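Local coordinates for ESX secretion system protein EccC (Thermomonospora curvata, PDB 4NH0) that serves as the multi-domain FtsK-type ATPase of the ESX type VII secretion system, which exports proteins including EsxA and EsxB from the cell, at residues 721-726 with 926-931; 939-944 with 1099-1104; 1125-1130 with 1139-1144. All blocks are in the same frame, centred on the assembly; numbering follows the deposited sequence.

Interaction 1 of 3, residues 721-726 with 926-931; sequences RIRRTV and IDEDSL
The junction between the second and third FtsK modules is bridged by Arg723 and Arg724 of helix 719-742, which meet Glu928 and Leu931 in the turn between strands 922-927 and 933-936. Arg723 and Glu928 form a salt bridge: Arg723 NH1 donates to Glu928 OE2 at 2.8 Å, and OE2 accepts through its syn lone pair. The side chains cross at about a right angle and their planar groups are 46° apart; Glu928 OE1 stays 3.9 Å from Arg723 NH1, so the pairing is through one oxygen. Arg724 reaches the main chain instead. Its chain is bent at chi2 and chi3, which set CD and NE; its NH1 lies 2.6 Å from Glu928 O, a hydrogen bond whose donor is tilted 26° from the carbonyl plane. Leu931 lies over one face of this guanidinium, its CD1 3.4 Å from Arg724 NH2. Arg724 NE also donates to Arg901 O, so a second bond helps fix the rotation of the group. Two cationic side chains from one module thus engage a carboxylate and a backbone carbonyl of the next, a directional polar junction consistent with the rigid arrangement of the cytoplasmic domains.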
loop_
_atom_site.group_PDB
_atom_site.type_symbol
_atom_site.label_atom_id
_atom_site.label_comp_id
_atom_site.label_asym_id
_atom_site.label_seq_id
_atom_site.Cartn_x
_atom_site.Cartn_y
_atom_site.Cartn_z
ATOM N N ARG A 721 -17.925 5.550 15.169
ATOM C CA ARG A 721 -16.703 4.800 15.430
ATOM C C ARG A 721 -15.506 5.437 14.738
ATOM O O ARG A 721 -14.366 5.252 15.156
ATOM C CB ARG A 721 -16.862 3.347 14.979
ATOM C CG ARG A 721 -15.779 2.416 15.492
ATOM C CD ARG A 721 -16.155 0.962 15.282
ATOM N NE ARG A 721 -15.335 0.077 16.101
ATOM C CZ ARG A 721 -15.674 -0.333 17.319
ATOM N NH1 ARG A 721 -16.819 0.062 17.856
ATOM N NH2 ARG A 721 -14.870 -1.137 17.999
ATOM N N ILE A 722 -15.774 6.191 13.677
ATOM C CA ILE A 722 -14.719 6.863 12.928
ATOM C C ILE A 722 -14.088 7.978 13.754
ATOM O O ILE A 722 -12.866 8.092 13.824
ATOM C CB ILE A 722 -15.252 7.441 11.604
ATOM C CG1 ILE A 722 -15.547 6.313 10.616
ATOM C CG2 ILE A 722 -14.247 8.394 10.988
ATOM C CD1 ILE A 722 -16.206 6.777 9.342
ATOM N N ARG A 723 -14.926 8.793 14.387
ATOM C CA ARG A 723 -14.441 9.880 15.225
ATOM C C ARG A 723 -13.689 9.339 16.434
ATOM O O ARG A 723 -12.659 9.880 16.829
ATOM C CB ARG A 723 -15.596 10.765 15.695
ATOM C CG ARG A 723 -16.512 11.255 14.590
ATOM C CD ARG A 723 -17.541 12.224 15.145
ATOM N NE ARG A 723 -18.785 12.203 14.385
ATOM C CZ ARG A 723 -19.833 11.449 14.699
ATOM N NH1 ARG A 723 -19.784 10.653 15.757
ATOM N NH2 ARG A 723 -20.930 11.489 13.955
ATOM N N ARG A 724 -14.214 8.265 17.014
ATOM C CA ARG A 724 -13.627 7.670 18.208
ATOM C C ARG A 724 -12.306 6.969 17.916
ATOM O O ARG A 724 -11.395 6.989 18.742
ATOM C CB ARG A 724 -14.608 6.687 18.847
ATOM C CG ARG A 724 -15.718 7.352 19.637
ATOM C CD ARG A 724 -15.140 8.224 20.736
ATOM N NE ARG A 724 -14.229 7.475 21.595
ATOM C CZ ARG A 724 -13.361 8.034 22.431
ATOM N NH1 ARG A 724 -13.281 9.353 22.521
ATOM N NH2 ARG A 724 -12.570 7.275 23.173
ATOM N N THR A 725 -12.207 6.349 16.746
ATOM C CA THR A 725 -10.979 5.678 16.334
ATOM C C THR A 725 -9.821 6.669 16.286
ATOM O O THR A 725 -8.698 6.347 16.664
ATOM C CB THR A 725 -11.135 5.005 14.959
ATOM O OG1 THR A 725 -12.202 4.050 15.010
ATOM C CG2 THR A 725 -9.855 4.297 14.559
ATOM N N VAL A 726 -10.109 7.882 15.831
ATOM C CA VAL A 726 -9.107 8.936 15.772
ATOM C C VAL A 726 -8.903 9.553 17.152
ATOM O O VAL A 726 -7.784 9.897 17.530
ATOM C CB VAL A 726 -9.505 10.031 14.763
ATOM C CG1 VAL A 726 -8.438 11.108 14.688
ATOM C CG2 VAL A 726 -9.740 9.423 13.394
ATOM N N ILE A 926 -20.635 12.563 29.674
ATOM C CA ILE A 926 -19.281 12.584 29.136
ATOM C C ILE A 926 -19.299 12.903 27.646
ATOM O O ILE A 926 -20.250 12.565 26.943
ATOM C CB ILE A 926 -18.560 11.242 29.365
ATOM C CG1 ILE A 926 -19.306 10.103 28.671
ATOM C CG2 ILE A 926 -18.429 10.959 30.852
ATOM C CD1 ILE A 926 -18.615 8.766 28.781
ATOM N N ASP A 927 -18.248 13.561 27.168
ATOM C CA ASP A 927 -18.180 13.973 25.773
ATOM C C ASP A 927 -17.592 12.883 24.887
ATOM O O ASP A 927 -17.073 11.888 25.380
ATOM C CB ASP A 927 -17.364 15.261 25.632
ATOM C CG ASP A 927 -15.993 15.164 26.272
ATOM O OD1 ASP A 927 -15.569 14.046 26.627
ATOM O OD2 ASP A 927 -15.331 16.213 26.419
ATOM N N GLU A 928 -17.679 13.080 23.577
ATOM C CA GLU A 928 -17.132 12.125 22.624
ATOM C C GLU A 928 -15.630 12.322 22.469
ATOM O O GLU A 928 -14.906 11.395 22.113
ATOM C CB GLU A 928 -17.821 12.265 21.266
ATOM C CG GLU A 928 -17.421 11.202 20.255
ATOM C CD GLU A 928 -17.929 11.500 18.862
ATOM O OE1 GLU A 928 -17.834 12.667 18.431
ATOM O OE2 GLU A 928 -18.422 10.565 18.196
ATOM N N ASP A 929 -15.171 13.536 22.748
ATOM C CA ASP A 929 -13.787 13.916 22.493
ATOM C C ASP A 929 -12.786 13.080 23.285
ATOM O O ASP A 929 -11.869 12.495 22.712
ATOM C CB ASP A 929 -13.584 15.398 22.806
ATOM C CG ASP A 929 -12.291 15.941 22.233
ATOM O OD1 ASP A 929 -12.294 16.362 21.059
ATOM O OD2 ASP A 929 -11.272 15.946 22.955
ATOM N N SER A 930 -12.964 13.025 24.601
ATOM C CA SER A 930 -12.024 12.315 25.462
ATOM C C SER A 930 -12.726 11.448 26.500
ATOM O O SER A 930 -12.084 10.919 27.405
ATOM C CB SER A 930 -11.098 13.310 26.163
ATOM O OG SER A 930 -11.841 14.291 26.863
ATOM N N LEU A 931 -14.042 11.311 26.361
ATOM C CA LEU A 931 -14.862 10.530 27.285
ATOM C C LEU A 931 -14.715 11.006 28.726
ATOM O O LEU A 931 -14.813 10.217 29.663
ATOM C CB LEU A 931 -14.519 9.042 27.188
ATOM C CG LEU A 931 -14.842 8.360 25.858
ATOM C CD1 LEU A 931 -14.480 6.890 25.910
ATOM C CD2 LEU A 931 -16.309 8.531 25.519
#

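Interaction 2 of 3, residues 939-944 with 1099-1104; sequences NTDPHF and ASPGLV
This is a buried packing contact without hydrogen bonds between its segments, in the core sheet of the third FtsK module, a P-loop NTPase fold, where Phe944 and the loop before strand 944-947 lie against Pro1101 and strand 1102-1104. The two strands are parallel neighbours, although the end-to-end directions of the touching parts differ by 39°; Leu945, just beyond, makes the backbone bonds to Pro1101 and Leu1103. Phe944 and Pro1101 carry the largest shares of the packing. In Phe944, chi1 of 178° sets CG anti to the backbone N, and the ring meets the neighbouring chain obliquely: CD1 is 4.1 Å from Pro1101 CB, CE1 4.0 Å from Gly1102 CA and CZ 3.9 Å from Leu1103 CB. The Phe944 and Leu1103 side chains lie side by side, pointing the same way, and both touch helix 954-968, Phe944 at Ile961 and Leu1103 at Leu957. An alanine in place of Phe944 would probably open a gap between the sheet and that helix, leaving Pro1101, Leu1103 and Ile961 without the ring they pack on. The backbones also approach at Phe944, whose CA makes a CA-H...O contact of 3.4 Å with Pro1101 O. The CD end of the Pro1101 ring meets the loop, 3.6 Å from Asp941 CB. His943 is positioned by weak hydrogen bonds between ND1 and Leu1074 N and between NE2 and Leu1064 O, and Ser1100 OG comes near the plane of that imidazole at its edge, 3.3 Å from His943 CB.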
loop_
_atom_site.group_PDB
_atom_site.type_symbol
_atom_site.label_atom_id
_atom_site.label_comp_id
_atom_site.label_asym_id
_atom_site.label_seq_id
_atom_site.Cartn_x
_atom_site.Cartn_y
_atom_site.Cartn_z
ATOM N N ASN A 939 -22.379 28.741 39.323
ATOM C CA ASN A 939 -21.742 29.887 39.957
ATOM C C ASN A 939 -21.103 30.786 38.908
ATOM O O ASN A 939 -20.754 31.933 39.184
ATOM C CB ASN A 939 -20.696 29.436 40.977
ATOM C CG ASN A 939 -21.317 28.816 42.212
ATOM O OD1 ASN A 939 -22.448 29.134 42.578
ATOM N ND2 ASN A 939 -20.576 27.929 42.865
ATOM N N THR A 940 -20.955 30.249 37.702
ATOM C CA THR A 940 -20.377 30.993 36.591
ATOM C C THR A 940 -21.463 31.447 35.621
ATOM O O THR A 940 -21.581 32.633 35.316
ATOM C CB THR A 940 -19.335 30.152 35.838
ATOM O OG1 THR A 940 -19.925 28.911 35.433
ATOM C CG2 THR A 940 -18.143 29.865 36.732
ATOM N N ASP A 941 -22.253 30.494 35.139
ATOM C CA ASP A 941 -23.380 30.797 34.266
ATOM C C ASP A 941 -24.676 30.298 34.897
ATOM O O ASP A 941 -24.840 29.102 35.128
ATOM C CB ASP A 941 -23.176 30.176 32.886
ATOM C CG ASP A 941 -22.001 30.780 32.143
ATOM O OD1 ASP A 941 -21.668 31.953 32.409
ATOM O OD2 ASP A 941 -21.410 30.083 31.292
ATOM N N PRO A 942 -25.605 31.223 35.174
ATOM C CA PRO A 942 -26.811 30.964 35.970
ATOM C C PRO A 942 -27.877 30.100 35.295
ATOM O O PRO A 942 -28.658 29.467 36.003
ATOM C CB PRO A 942 -27.359 32.370 36.225
ATOM C CG PRO A 942 -26.874 33.172 35.081
ATOM C CD PRO A 942 -25.519 32.631 34.751
ATOM N N HIS A 943 -27.919 30.067 33.968
ATOM C CA HIS A 943 -29.019 29.400 33.276
ATOM C C HIS A 943 -28.585 28.190 32.453
ATOM O O HIS A 943 -27.400 27.993 32.193
ATOM C CB HIS A 943 -29.745 30.395 32.369
ATOM C CG HIS A 943 -30.133 31.666 33.057
ATOM N ND1 HIS A 943 -31.173 31.737 33.959
ATOM C CD2 HIS A 943 -29.620 32.916 32.975
ATOM C CE1 HIS A 943 -31.283 32.976 34.403
ATOM N NE2 HIS A 943 -30.353 33.712 33.822
ATOM N N PHE A 944 -29.562 27.384 32.051
ATOM C CA PHE A 944 -29.323 26.236 31.182
ATOM C C PHE A 944 -30.562 25.931 30.345
ATOM O O PHE A 944 -31.687 26.064 30.820
ATOM C CB PHE A 944 -28.921 25.007 31.998
ATOM C CG PHE A 944 -28.713 23.772 31.169
ATOM C CD1 PHE A 944 -27.559 23.608 30.424
ATOM C CD2 PHE A 944 -29.672 22.775 31.134
ATOM C CE1 PHE A 944 -27.366 22.477 29.660
ATOM C CE2 PHE A 944 -29.484 21.642 30.372
ATOM C CZ PHE A 944 -28.330 21.492 29.634
ATOM N N ALA A 1099 -25.521 33.989 26.487
ATOM C CA ALA A 1099 -24.589 32.880 26.294
ATOM C C ALA A 1099 -24.677 31.819 27.385
ATOM O O ALA A 1099 -23.658 31.379 27.914
ATOM C CB ALA A 1099 -23.165 33.407 26.196
ATOM N N SER A 1100 -25.895 31.408 27.716
ATOM C CA SER A 1100 -26.094 30.345 28.690
ATOM C C SER A 1100 -25.712 29.001 28.089
ATOM O O SER A 1100 -25.865 28.794 26.888
ATOM C CB SER A 1100 -27.546 30.318 29.168
ATOM O OG SER A 1100 -27.854 31.476 29.920
ATOM N N PRO A 1101 -25.193 28.086 28.924
ATOM C CA PRO A 1101 -24.879 26.727 28.476
ATOM C C PRO A 1101 -26.126 26.024 27.963
ATOM O O PRO A 1101 -27.198 26.190 28.539
ATOM C CB PRO A 1101 -24.348 26.053 29.741
ATOM C CG PRO A 1101 -23.859 27.173 30.588
ATOM C CD PRO A 1101 -24.798 28.305 30.325
ATOM N N GLY A 1102 -25.988 25.255 26.891
ATOM C CA GLY A 1102 -27.138 24.617 26.286
ATOM C C GLY A 1102 -26.868 23.227 25.753
ATOM O O GLY A 1102 -25.720 22.812 25.620
ATOM N N LEU A 1103 -27.942 22.507 25.449
ATOM C CA LEU A 1103 -27.831 21.172 24.882
ATOM C C LEU A 1103 -28.847 20.972 23.765
ATOM O O LEU A 1103 -30.038 21.208 23.948
ATOM C CB LEU A 1103 -28.023 20.110 25.965
ATOM C CG LEU A 1103 -27.925 18.659 25.493
ATOM C CD1 LEU A 1103 -26.603 18.423 24.801
ATOM C CD2 LEU A 1103 -28.083 17.706 26.656
ATOM N N VAL A 1104 -28.366 20.541 22.606
ATOM C CA VAL A 1104 -29.240 20.243 21.482
ATOM C C VAL A 1104 -29.234 18.746 21.204
ATOM O O VAL A 1104 -28.240 18.200 20.729
ATOM C CB VAL A 1104 -28.818 21.006 20.215
ATOM C CG1 VAL A 1104 -29.700 20.616 19.041
ATOM C CG2 VAL A 1104 -28.878 22.503 20.458
#

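Interaction 3 of 3, residues 1125-1130 with 1139-1144. With ATP (adenosine-5'-triphosphate), chain F.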
loop_
_atom_site.group_PDB
_atom_site.type_symbol
_atom_site.label_atom_id
_atom_site.label_comp_id
_atom_site.label_asym_id
_atom_site.label_seq_id
_atom_site.Cartn_x
_atom_site.Cartn_y
_atom_site.Cartn_z
ATOM N N GLN A 1125 -30.997 8.186 22.065
ATOM C CA GLN A 1125 -31.496 8.720 23.325
ATOM C C GLN A 1125 -30.368 9.142 24.260
ATOM O O GLN A 1125 -29.394 8.415 24.443
ATOM C CB GLN A 1125 -32.387 7.691 24.020
ATOM C CG GLN A 1125 -33.645 7.337 23.245
ATOM C CD GLN A 1125 -34.516 6.335 23.975
ATOM O OE1 GLN A 1125 -34.016 5.453 24.672
ATOM N NE2 GLN A 1125 -35.827 6.467 23.819
ATOM N N GLY A 1126 -30.507 10.327 24.843
ATOM C CA GLY A 1126 -29.540 10.821 25.803
ATOM C C GLY A 1126 -28.424 11.637 25.184
ATOM O O GLY A 1126 -27.817 12.474 25.848
ATOM N N ARG A 1127 -28.151 11.395 23.906
ATOM C CA ARG A 1127 -27.056 12.069 23.224
ATOM C C ARG A 1127 -27.482 13.436 22.702
ATOM O O ARG A 1127 -28.622 13.621 22.279
ATOM C CB ARG A 1127 -26.534 11.206 22.075
ATOM C CG ARG A 1127 -25.213 11.673 21.493
ATOM C CD ARG A 1127 -24.560 10.568 20.687
ATOM N NE ARG A 1127 -24.454 9.336 21.462
ATOM C CZ ARG A 1127 -23.935 8.204 21.001
ATOM N NH1 ARG A 1127 -23.468 8.140 19.763
ATOM N NH2 ARG A 1127 -23.883 7.134 21.780
ATOM N N GLY A 1128 -26.560 14.392 22.741
ATOM C CA GLY A 1128 -26.820 15.734 22.257
ATOM C C GLY A 1128 -25.548 16.541 22.092
ATOM O O GLY A 1128 -24.461 16.071 22.421
ATOM N N TYR A 1129 -25.682 17.760 21.581
ATOM C CA TYR A 1129 -24.534 18.640 21.392
ATOM C C TYR A 1129 -24.472 19.703 22.479
ATOM O O TYR A 1129 -25.286 20.624 22.508
ATOM C CB TYR A 1129 -24.584 19.301 20.014
ATOM C CG TYR A 1129 -24.289 18.356 18.874
ATOM C CD1 TYR A 1129 -22.986 18.137 18.451
ATOM C CD2 TYR A 1129 -25.311 17.684 18.220
ATOM C CE1 TYR A 1129 -22.711 17.274 17.411
ATOM C CE2 TYR A 1129 -25.044 16.820 17.179
ATOM C CZ TYR A 1129 -23.742 16.619 16.779
ATOM O OH TYR A 1129 -23.470 15.758 15.741
ATOM N N PHE A 1130 -23.500 19.568 23.375
ATOM C CA PHE A 1130 -23.338 20.506 24.476
ATOM C C PHE A 1130 -22.688 21.795 23.996
ATOM O O PHE A 1130 -21.572 21.782 23.481
ATOM C CB PHE A 1130 -22.507 19.876 25.596
ATOM C CG PHE A 1130 -22.322 20.765 26.792
ATOM C CD1 PHE A 1130 -23.350 20.947 27.699
ATOM C CD2 PHE A 1130 -21.117 21.406 27.016
ATOM C CE1 PHE A 1130 -23.183 21.761 28.800
ATOM C CE2 PHE A 1130 -20.945 22.220 28.116
ATOM C CZ PHE A 1130 -21.979 22.397 29.008
ATOM N N LEU A 1139 -20.001 17.255 21.196
ATOM C CA LEU A 1139 -20.914 16.121 21.253
ATOM C C LEU A 1139 -20.717 15.332 22.541
ATOM O O LEU A 1139 -19.624 14.839 22.816
ATOM C CB LEU A 1139 -20.718 15.210 20.041
ATOM C CG LEU A 1139 -21.598 13.960 20.004
ATOM C CD1 LEU A 1139 -23.065 14.338 19.993
ATOM C CD2 LEU A 1139 -21.257 13.100 18.801
ATOM N N ILE A 1140 -21.780 15.220 23.332
ATOM C CA ILE A 1140 -21.714 14.504 24.601
ATOM C C ILE A 1140 -22.813 13.456 24.725
ATOM O O ILE A 1140 -23.723 13.393 23.903
ATOM C CB ILE A 1140 -21.827 15.462 25.803
ATOM C CG1 ILE A 1140 -23.267 15.952 25.963
ATOM C CG2 ILE A 1140 -20.863 16.626 25.659
ATOM C CD1 ILE A 1140 -23.521 16.675 27.263
ATOM N N GLN A 1141 -22.715 12.637 25.766
ATOM C CA GLN A 1141 -23.749 11.664 26.095
ATOM C C GLN A 1141 -24.204 11.869 27.533
ATOM O O GLN A 1141 -23.410 11.746 28.460
ATOM C CB GLN A 1141 -23.236 10.238 25.897
ATOM C CG GLN A 1141 -24.162 9.168 26.447
ATOM C CD GLN A 1141 -25.346 8.897 25.547
ATOM O OE1 GLN A 1141 -25.283 9.112 24.339
ATOM N NE2 GLN A 1141 -26.437 8.423 26.135
ATOM N N THR A 1142 -25.479 12.191 27.717
ATOM C CA THR A 1142 -26.006 12.446 29.051
ATOM C C THR A 1142 -26.236 11.146 29.811
ATOM O O THR A 1142 -26.367 10.080 29.212
ATOM C CB THR A 1142 -27.319 13.244 28.997
ATOM O OG1 THR A 1142 -28.269 12.557 28.175
ATOM C CG2 THR A 1142 -27.071 14.623 28.423
ATOM N N ALA A 1143 -26.284 11.246 31.135
ATOM C CA ALA A 1143 -26.393 10.069 31.986
ATOM C C ALA A 1143 -27.841 9.693 32.274
ATOM O O ALA A 1143 -28.715 10.555 32.342
ATOM C CB ALA A 1143 -25.646 10.294 33.285
ATOM N N TYR A 1144 -28.083 8.399 32.448
ATOM C CA TYR A 1144 -29.422 7.892 32.722
ATOM C C TYR A 1144 -29.647 7.695 34.217
ATOM O O TYR A 1144 -28.832 7.079 34.901
ATOM C CB TYR A 1144 -29.656 6.577 31.977
ATOM C CG TYR A 1144 -30.987 5.927 32.272
ATOM C CD1 TYR A 1144 -32.170 6.479 31.803
ATOM C CD2 TYR A 1144 -31.061 4.755 33.012
ATOM C CE1 TYR A 1144 -33.390 5.888 32.068
ATOM C CE2 TYR A 1144 -32.276 4.156 33.281
ATOM C CZ TYR A 1144 -33.437 4.727 32.806
ATOM O OH TYR A 1144 -34.649 4.136 33.072
HETATM P PG ATP F . -41.334 13.052 26.342
HETATM O O1G ATP F . -41.770 12.059 27.391
HETATM O O2G ATP F . -41.947 12.837 24.980
HETATM O O3G ATP F . -41.345 14.483 26.815
HETATM P PB ATP F . -38.747 12.818 27.358
HETATM O O1B ATP F . -39.519 13.012 28.638
HETATM O O2B ATP F . -37.669 13.797 26.981
HETATM O O3B ATP F . -39.773 12.730 26.124
HETATM P PA ATP F . -37.590 10.738 28.782
HETATM O O1A ATP F . -36.449 11.567 29.312
HETATM O O2A ATP F . -38.814 10.532 29.638
HETATM O O3A ATP F . -38.053 11.371 27.380
HETATM O "O5'" ATP F . -37.014 9.306 28.340
HETATM C "C5'" ATP F . -37.715 8.497 27.400
HETATM C "C4'" ATP F . -36.906 7.228 27.182
HETATM O "O4'" ATP F . -35.565 7.583 26.848
HETATM C "C3'" ATP F . -36.856 6.389 28.446
HETATM O "O3'" ATP F . -37.512 5.138 28.223
HETATM C "C2'" ATP F . -35.388 6.156 28.740
HETATM O "O2'" ATP F . -35.115 4.753 28.757
HETATM C "C1'" ATP F . -34.625 6.821 27.608
HETATM N N9 ATP F . -33.581 7.723 28.156
HETATM C C8 ATP F . -33.809 8.878 28.808
HETATM N N7 ATP F . -32.646 9.468 29.181
HETATM C C5 ATP F . -31.641 8.679 28.764
HETATM C C6 ATP F . -30.162 8.713 28.829
HETATM N N6 ATP F . -29.511 9.734 29.434
HETATM N N1 ATP F . -29.484 7.689 28.268
HETATM C C2 ATP F . -30.121 6.669 27.665
HETATM N N3 ATP F . -31.458 6.575 27.569
HETATM C C4 ATP F . -32.262 7.530 28.091
#
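Arg1127 NE donates to Gln1141 OE1 at 3.0 Å in a nearly straight bond (171° at the hydrogen). The acceptor lies in the guanidinium plane, and the donor approaches nearly along the C=O axis of the amide, which is turned 89° from the guanidinium. Arg1127 NH1 has a further partner, a salt bridge to Asp720 on helix 719-742 of the second FtsK module. Gln1141 CG is anti to the backbone N, and the chain bends at chi2, which sets CD. The Gln1141 amide is held at both ends: OE1 by Arg1127 NE, and NE2 by a weak hydrogen bond to Gln1125 O at 3.4 Å. Two backbone bonds pair Gly1128 with Ile1140: Ile1140 N to Gly1128 O at 3.0 Å, and Gly1128 N to Ile1140 O at 3.2 Å. Further along, Thr1142 N donates to Gly1126 O at 3.0 Å. The backbone bonds belong to an antiparallel beta hairpin, strands 1127-1132 and 1136-1144, with Arg1127-Gln1141 and Tyr1129-Leu1139 as non-hydrogen-bonded pairs flanking the hydrogen-bonded one. One end of the hairpin forms the adenine side of an ATP site. ATP N6 donates to Thr1142 O at 3.2 Å, and Tyr1144 packs obliquely on the base while Gln1125 lies against the ribose. Gly1126 passes so near the base that a CB there would collide with ATP N1 and with Gln1141 NE2. Away from the nucleotide, Leu1139 CD1 makes a CH-pi contact over the centre of the Tyr1129 ring, 3.9 Å from the centroid, while the Tyr1129 hydroxyl bonds His1121 NE2. On the sheet face bearing Ile1140, its CG2 touches Phe1130 CB at 3.6 Å, and Val934 and Ile924 touch both side chains.

Along the chain the three contacts come in series, each closing before the next opens. All reach the sheet of the third FtsK module: strand 922-927 neighbours 1136-1144, which pairs with 1127-1132, which in turn neighbours 1102-1104. Interaction 3 is therefore the middle member, its centre about 13 Å from that of interaction 1 and about 15 Å from that of interaction 2, with probable backbone hydrogen bonds to each (Glu928 N to Leu1139 O; Val1104 O to Tyr1129 N). Interactions 1 and 2 do not touch; their centres are about 23 Å apart. The sheet thus joins the boundary with the second module to the strands beside the ATP site and on to the P-loop strand 944-947.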